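Local atomic coordinates of putative hyaluronoglucosaminidase (PDB entry 6PWI), a protein that probably acts as a family 84 glycoside hydrolase with hexosaminidase activity, this chain being the part of a longer secreted protein that carries the catalytic barrel. Residues K407-I421 with A438-D452. Sequence-based numbering, arbitrary orientation.
Sequences KGEMLDPTVTNFKGI and AIADYGWNRADFDMD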
loop_
_atom_site.group_PDB
_atom_site.type_symbol
_atom_site.label_atom_id
_atom_site.label_comp_id
_atom_site.label_asym_id
_atom_site.label_seq_id
_atom_site.Cartn_x
_atom_site.Cartn_y
_atom_site.Cartn_z
ATOM N N LYS A 407 -1.742 -11.948 0.076
ATOM C CA LYS A 407 -2.299 -11.285 1.244
ATOM C C LYS A 407 -1.176 -10.789 2.157
ATOM O O LYS A 407 -0.015 -11.160 1.988
ATOM C CB LYS A 407 -3.180 -12.283 1.997
ATOM C CG LYS A 407 -2.433 -13.488 2.555
ATOM C CD LYS A 407 -3.333 -14.649 2.886
ATOM C CE LYS A 407 -2.652 -15.674 3.763
ATOM N NZ LYS A 407 -3.628 -16.647 4.301
ATOM N N GLY A 408 -1.544 -9.969 3.150
ATOM C CA GLY A 408 -0.593 -9.402 4.093
ATOM C C GLY A 408 -0.212 -10.380 5.203
ATOM O O GLY A 408 -0.575 -10.181 6.360
ATOM N N GLU A 409 0.548 -11.415 4.834
ATOM C CA GLU A 409 1.000 -12.455 5.741
ATOM C C GLU A 409 1.926 -11.892 6.819
ATOM O O GLU A 409 2.010 -12.463 7.903
ATOM C CB GLU A 409 1.792 -13.508 4.970
ATOM C CG GLU A 409 0.948 -14.648 4.446
ATOM C CD GLU A 409 1.774 -15.793 3.884
ATOM O OE1 GLU A 409 1.820 -15.930 2.638
ATOM O OE2 GLU A 409 2.382 -16.540 4.692
ATOM N N MET A 410 2.633 -10.792 6.518
ATOM C CA MET A 410 3.667 -10.280 7.410
ATOM C C MET A 410 3.094 -9.282 8.418
ATOM O O MET A 410 3.850 -8.673 9.169
ATOM C CB MET A 410 4.793 -9.613 6.615
ATOM C CG MET A 410 5.524 -10.595 5.728
ATOM S SD MET A 410 6.514 -9.812 4.443
ATOM C CE MET A 410 8.056 -9.562 5.325
ATOM N N LEU A 411 1.763 -9.131 8.440
ATOM C CA LEU A 411 1.119 -8.101 9.241
ATOM C C LEU A 411 0.377 -8.746 10.410
ATOM O O LEU A 411 -0.710 -9.285 10.229
ATOM C CB LEU A 411 0.156 -7.310 8.344
ATOM C CG LEU A 411 0.765 -6.716 7.073
ATOM C CD1 LEU A 411 -0.283 -5.969 6.266
ATOM C CD2 LEU A 411 1.947 -5.810 7.392
ATOM N N ASP A 412 0.951 -8.651 11.614
ATOM C CA ASP A 412 0.355 -9.246 12.803
ATOM C C ASP A 412 -0.650 -8.294 13.461
ATOM O O ASP A 412 -0.283 -7.242 13.988
ATOM C CB ASP A 412 1.436 -9.756 13.755
ATOM C CG ASP A 412 0.902 -10.460 14.989
ATOM O OD1 ASP A 412 -0.343 -10.448 15.215
ATOM O OD2 ASP A 412 1.746 -11.000 15.729
ATOM N N PRO A 413 -1.954 -8.652 13.474
ATOM C CA PRO A 413 -2.992 -7.788 14.035
ATOM C C PRO A 413 -2.951 -7.551 15.545
ATOM O O PRO A 413 -3.712 -6.730 16.047
ATOM C CB PRO A 413 -4.319 -8.457 13.644
ATOM C CG PRO A 413 -3.963 -9.883 13.294
ATOM C CD PRO A 413 -2.501 -9.888 12.897
ATOM N N THR A 414 -2.040 -8.227 16.254
ATOM C CA THR A 414 -2.001 -8.134 17.708
ATOM C C THR A 414 -0.854 -7.242 18.186
ATOM O O THR A 414 -0.670 -7.083 19.394
ATOM C CB THR A 414 -1.824 -9.512 18.364
ATOM O OG1 THR A 414 -0.542 -10.013 17.971
ATOM C CG2 THR A 414 -2.935 -10.485 18.027
ATOM N N VAL A 415 -0.076 -6.689 17.243
ATOM C CA VAL A 415 1.075 -5.864 17.582
ATOM C C VAL A 415 0.631 -4.409 17.732
ATOM O O VAL A 415 -0.013 -3.864 16.841
ATOM C CB VAL A 415 2.202 -5.997 16.541
ATOM C CG1 VAL A 415 3.381 -5.094 16.880
ATOM C CG2 VAL A 415 2.659 -7.435 16.391
ATOM N N THR A 416 1.042 -3.771 18.834
ATOM C CA THR A 416 0.470 -2.487 19.221
ATOM C C THR A 416 1.536 -1.397 19.389
ATOM O O THR A 416 1.196 -0.226 19.524
ATOM C CB THR A 416 -0.337 -2.628 20.522
ATOM O OG1 THR A 416 0.550 -3.084 21.548
ATOM C CG2 THR A 416 -1.500 -3.589 20.410
ATOM N N ASN A 417 2.820 -1.767 19.392
ATOM C CA ASN A 417 3.829 -0.898 19.985
ATOM C C ASN A 417 4.672 -0.187 18.921
ATOM O O ASN A 417 5.905 -0.217 18.976
ATOM C CB ASN A 417 4.694 -1.665 20.996
ATOM C CG ASN A 417 5.302 -2.938 20.436
ATOM O OD1 ASN A 417 4.802 -3.501 19.459
ATOM N ND2 ASN A 417 6.383 -3.402 21.047
ATOM N N PHE A 418 4.011 0.480 17.966
ATOM C CA PHE A 418 4.735 1.144 16.892
ATOM C C PHE A 418 3.883 2.254 16.284
ATOM O O PHE A 418 2.664 2.252 16.444
ATOM C CB PHE A 418 5.275 0.132 15.872
ATOM C CG PHE A 418 4.240 -0.515 14.989
ATOM C CD1 PHE A 418 4.210 -0.252 13.630
ATOM C CD2 PHE A 418 3.293 -1.379 15.514
ATOM C CE1 PHE A 418 3.258 -0.844 12.815
ATOM C CE2 PHE A 418 2.345 -1.974 14.696
ATOM C CZ PHE A 418 2.330 -1.709 13.346
ATOM N N LYS A 419 4.554 3.169 15.569
ATOM C CA LYS A 419 4.028 4.475 15.203
ATOM C C LYS A 419 3.292 4.420 13.866
ATOM O O LYS A 419 2.553 5.341 13.531
ATOM C CB LYS A 419 5.171 5.488 15.079
ATOM C CG LYS A 419 5.825 5.913 16.384
ATOM C CD LYS A 419 6.817 7.049 16.231
ATOM C CE LYS A 419 6.871 7.943 17.456
ATOM N NZ LYS A 419 8.072 8.814 17.441
ATOM N N GLY A 420 3.512 3.356 13.087
ATOM C CA GLY A 420 2.928 3.268 11.760
ATOM C C GLY A 420 3.792 2.458 10.802
ATOM O O GLY A 420 4.833 1.933 11.186
ATOM N N ILE A 421 3.354 2.376 9.542
ATOM C CA ILE A 421 3.975 1.451 8.613
ATOM C C ILE A 421 3.916 2.019 7.196
ATOM O O ILE A 421 2.918 2.623 6.798
ATOM C CB ILE A 421 3.327 0.052 8.745
ATOM C CG1 ILE A 421 3.933 -0.965 7.772
ATOM C CG2 ILE A 421 1.809 0.127 8.646
ATOM C CD1 ILE A 421 3.797 -2.410 8.219
ATOM N N ALA A 438 -3.494 -3.470 1.575
ATOM C CA ALA A 438 -3.246 -4.228 2.792
ATOM C C ALA A 438 -2.705 -3.313 3.887
ATOM O O ALA A 438 -3.270 -3.262 4.981
ATOM C CB ALA A 438 -2.319 -5.381 2.521
ATOM N N ILE A 439 -1.634 -2.577 3.569
ATOM C CA ILE A 439 -0.972 -1.685 4.514
ATOM C C ILE A 439 -1.926 -0.581 4.979
ATOM O O ILE A 439 -1.894 -0.190 6.141
ATOM C CB ILE A 439 0.331 -1.123 3.909
ATOM C CG1 ILE A 439 1.321 -2.241 3.566
ATOM C CG2 ILE A 439 0.960 -0.064 4.799
ATOM C CD1 ILE A 439 1.472 -3.286 4.633
ATOM N N ALA A 440 -2.780 -0.094 4.072
ATOM C CA ALA A 440 -3.741 0.943 4.401
ATOM C C ALA A 440 -4.713 0.430 5.460
ATOM O O ALA A 440 -4.930 1.097 6.469
ATOM C CB ALA A 440 -4.466 1.393 3.160
ATOM N N ASP A 441 -5.285 -0.755 5.213
ATOM C CA ASP A 441 -6.266 -1.363 6.093
ATOM C C ASP A 441 -5.612 -1.669 7.439
ATOM O O ASP A 441 -6.104 -1.256 8.487
ATOM C CB ASP A 441 -6.850 -2.606 5.424
ATOM C CG ASP A 441 -8.026 -3.248 6.144
ATOM O OD1 ASP A 441 -8.618 -2.601 7.044
ATOM O OD2 ASP A 441 -8.358 -4.393 5.783
ATOM N N TYR A 442 -4.481 -2.383 7.396
ATOM C CA TYR A 442 -3.778 -2.784 8.601
ATOM C C TYR A 442 -3.289 -1.559 9.370
ATOM O O TYR A 442 -3.364 -1.521 10.594
ATOM C CB TYR A 442 -2.614 -3.713 8.254
ATOM C CG TYR A 442 -1.721 -4.086 9.412
ATOM C CD1 TYR A 442 -2.187 -4.866 10.461
ATOM C CD2 TYR A 442 -0.400 -3.675 9.456
ATOM C CE1 TYR A 442 -1.368 -5.224 11.523
ATOM C CE2 TYR A 442 0.436 -4.032 10.502
ATOM C CZ TYR A 442 -0.049 -4.808 11.538
ATOM O OH TYR A 442 0.771 -5.152 12.572
ATOM N N GLY A 443 -2.774 -0.566 8.640
ATOM C CA GLY A 443 -2.196 0.617 9.256
ATOM C C GLY A 443 -3.238 1.418 10.028
ATOM O O GLY A 443 -2.928 1.966 11.089
ATOM N N TRP A 444 -4.465 1.461 9.486
ATOM C CA TRP A 444 -5.564 2.219 10.064
ATOM C C TRP A 444 -6.156 1.482 11.269
ATOM O O TRP A 444 -6.248 2.058 12.357
ATOM C CB TRP A 444 -6.633 2.545 9.012
ATOM C CG TRP A 444 -7.770 3.355 9.562
ATOM C CD1 TRP A 444 -8.921 2.877 10.115
ATOM C CD2 TRP A 444 -7.860 4.790 9.637
ATOM N NE1 TRP A 444 -9.720 3.909 10.527
ATOM C CE2 TRP A 444 -9.098 5.096 10.248
ATOM C CE3 TRP A 444 -7.024 5.848 9.249
ATOM C CZ2 TRP A 444 -9.514 6.410 10.480
ATOM C CZ3 TRP A 444 -7.432 7.145 9.483
ATOM C CH2 TRP A 444 -8.663 7.421 10.087
ATOM N N ASN A 445 -6.544 0.213 11.055
ATOM C CA ASN A 445 -7.223 -0.598 12.053
ATOM C C ASN A 445 -6.505 -1.937 12.186
ATOM O O ASN A 445 -6.741 -2.837 11.383
ATOM C CB ASN A 445 -8.688 -0.844 11.667
ATOM C CG ASN A 445 -9.490 -1.581 12.723
ATOM O OD1 ASN A 445 -8.942 -2.332 13.529
ATOM N ND2 ASN A 445 -10.800 -1.381 12.725
ATOM N N ARG A 446 -5.673 -2.071 13.226
ATOM C CA ARG A 446 -4.816 -3.234 13.377
ATOM C C ARG A 446 -5.596 -4.467 13.829
ATOM O O ARG A 446 -5.486 -5.522 13.212
ATOM C CB ARG A 446 -3.642 -2.929 14.307
ATOM C CG ARG A 446 -2.481 -2.251 13.601
ATOM C CD ARG A 446 -1.525 -1.774 14.669
ATOM N NE ARG A 446 -0.828 -0.543 14.338
ATOM C CZ ARG A 446 -0.202 0.206 15.245
ATOM N NH1 ARG A 446 -0.217 -0.161 16.519
ATOM N NH2 ARG A 446 0.427 1.315 14.881
ATOM N N ALA A 447 -6.360 -4.350 14.917
ATOM C CA ALA A 447 -6.970 -5.528 15.518
ATOM C C ALA A 447 -7.952 -6.193 14.553
ATOM O O ALA A 447 -8.044 -7.421 14.522
ATOM C CB ALA A 447 -7.622 -5.185 16.835
ATOM N N ASP A 448 -8.659 -5.384 13.753
ATOM C CA ASP A 448 -9.689 -5.904 12.869
ATOM C C ASP A 448 -9.114 -6.247 11.498
ATOM O O ASP A 448 -9.870 -6.402 10.543
ATOM C CB ASP A 448 -10.859 -4.929 12.722
ATOM C CG ASP A 448 -11.526 -4.551 14.034
ATOM O OD1 ASP A 448 -11.428 -5.340 15.000
ATOM O OD2 ASP A 448 -12.134 -3.460 14.084
ATOM N N PHE A 449 -7.787 -6.373 11.390
ATOM C CA PHE A 449 -7.221 -6.737 10.101
ATOM C C PHE A 449 -7.451 -8.220 9.829
ATOM O O PHE A 449 -6.902 -9.086 10.516
ATOM C CB PHE A 449 -5.742 -6.374 9.978
ATOM C CG PHE A 449 -5.163 -6.682 8.621
ATOM C CD1 PHE A 449 -5.603 -6.003 7.492
ATOM C CD2 PHE A 449 -4.193 -7.660 8.465
ATOM C CE1 PHE A 449 -5.075 -6.289 6.241
ATOM C CE2 PHE A 449 -3.663 -7.945 7.213
ATOM C CZ PHE A 449 -4.102 -7.255 6.105
ATOM N N ASP A 450 -8.281 -8.477 8.810
ATOM C CA ASP A 450 -8.561 -9.815 8.319
ATOM C C ASP A 450 -7.823 -10.029 7.000
ATOM O O ASP A 450 -8.347 -9.772 5.922
ATOM C CB ASP A 450 -10.064 -10.068 8.209
ATOM C CG ASP A 450 -10.393 -11.540 8.057
ATOM O OD1 ASP A 450 -9.902 -12.163 7.097
ATOM O OD2 ASP A 450 -11.123 -12.053 8.914
ATOM N N MET A 451 -6.585 -10.496 7.137
ATOM C CA MET A 451 -5.652 -10.847 6.084
ATOM C C MET A 451 -6.373 -11.444 4.870
ATOM O O MET A 451 -6.210 -10.948 3.756
ATOM C CB MET A 451 -4.680 -11.860 6.692
ATOM C CG MET A 451 -3.516 -12.246 5.841
ATOM S SD MET A 451 -2.475 -13.393 6.784
ATOM C CE MET A 451 -3.659 -14.622 7.331
ATOM N N ASP A 452 -7.178 -12.499 5.085
ATOM C CA ASP A 452 -7.759 -13.265 3.986
ATOM C C ASP A 452 -8.879 -12.484 3.301
ATOM O O ASP A 452 -8.980 -12.491 2.075
ATOM C CB ASP A 452 -8.203 -14.668 4.424
ATOM C CG ASP A 452 -7.054 -15.599 4.786
ATOM O OD1 ASP A 452 -5.917 -15.325 4.362
ATOM O OD2 ASP A 452 -7.295 -16.590 5.501
HETATM O O HOH W 1 -4.493 -8.965 3.268
#
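With CG trans to the backbone N (chi1 174°), the Tyr442 side chain leaves its helix toward Leu411 and Asp412, while Arg446, bent at chi3 (-147°), turns its guanidinium onto the Phe418 ring. Leu411 CB sits squarely over the centre of the Tyr442 ring, 3.7 Å from its centroid, and Arg446 CG covers the opposite face toward the rim. The phenol is thus held between the two, and Tyr442 OH donates to Asp412 O (2.7 Å), approaching from above the carbonyl plane. Beyond it, Arg446 CZ stands 3.9 Å from the centroid of the Phe418 ring, the planes 19° apart: a stacked cation-pi pair. The same guanidinium is gripped by backbone carbonyls, NH2 giving a 2.9 Å bond to Phe418 O and NH1 a weak one to Thr416 O, which limits its rotation. On the apolar side, Leu411 CD1 meets Ile439 CD1 at 3.6 Å and also reaches Phe449. At the far end Lys407 NZ bridges to Asp452 OD1 on its syn lone pair (2.6 Å) and to Glu490, and a water links Gly408 N with Met451 O. In the TIM-barrel fold, helix 433-444 packs on the last barrel strand, 418-423, and on the loop leading into it, while the start of helix 451-462 meets that loop at Lys407 to Glu409; Leu391 of strand 387-391 touches Leu411, Ile421 and Ile439, and Phe376 of helix 373-383 stacks on Phe418.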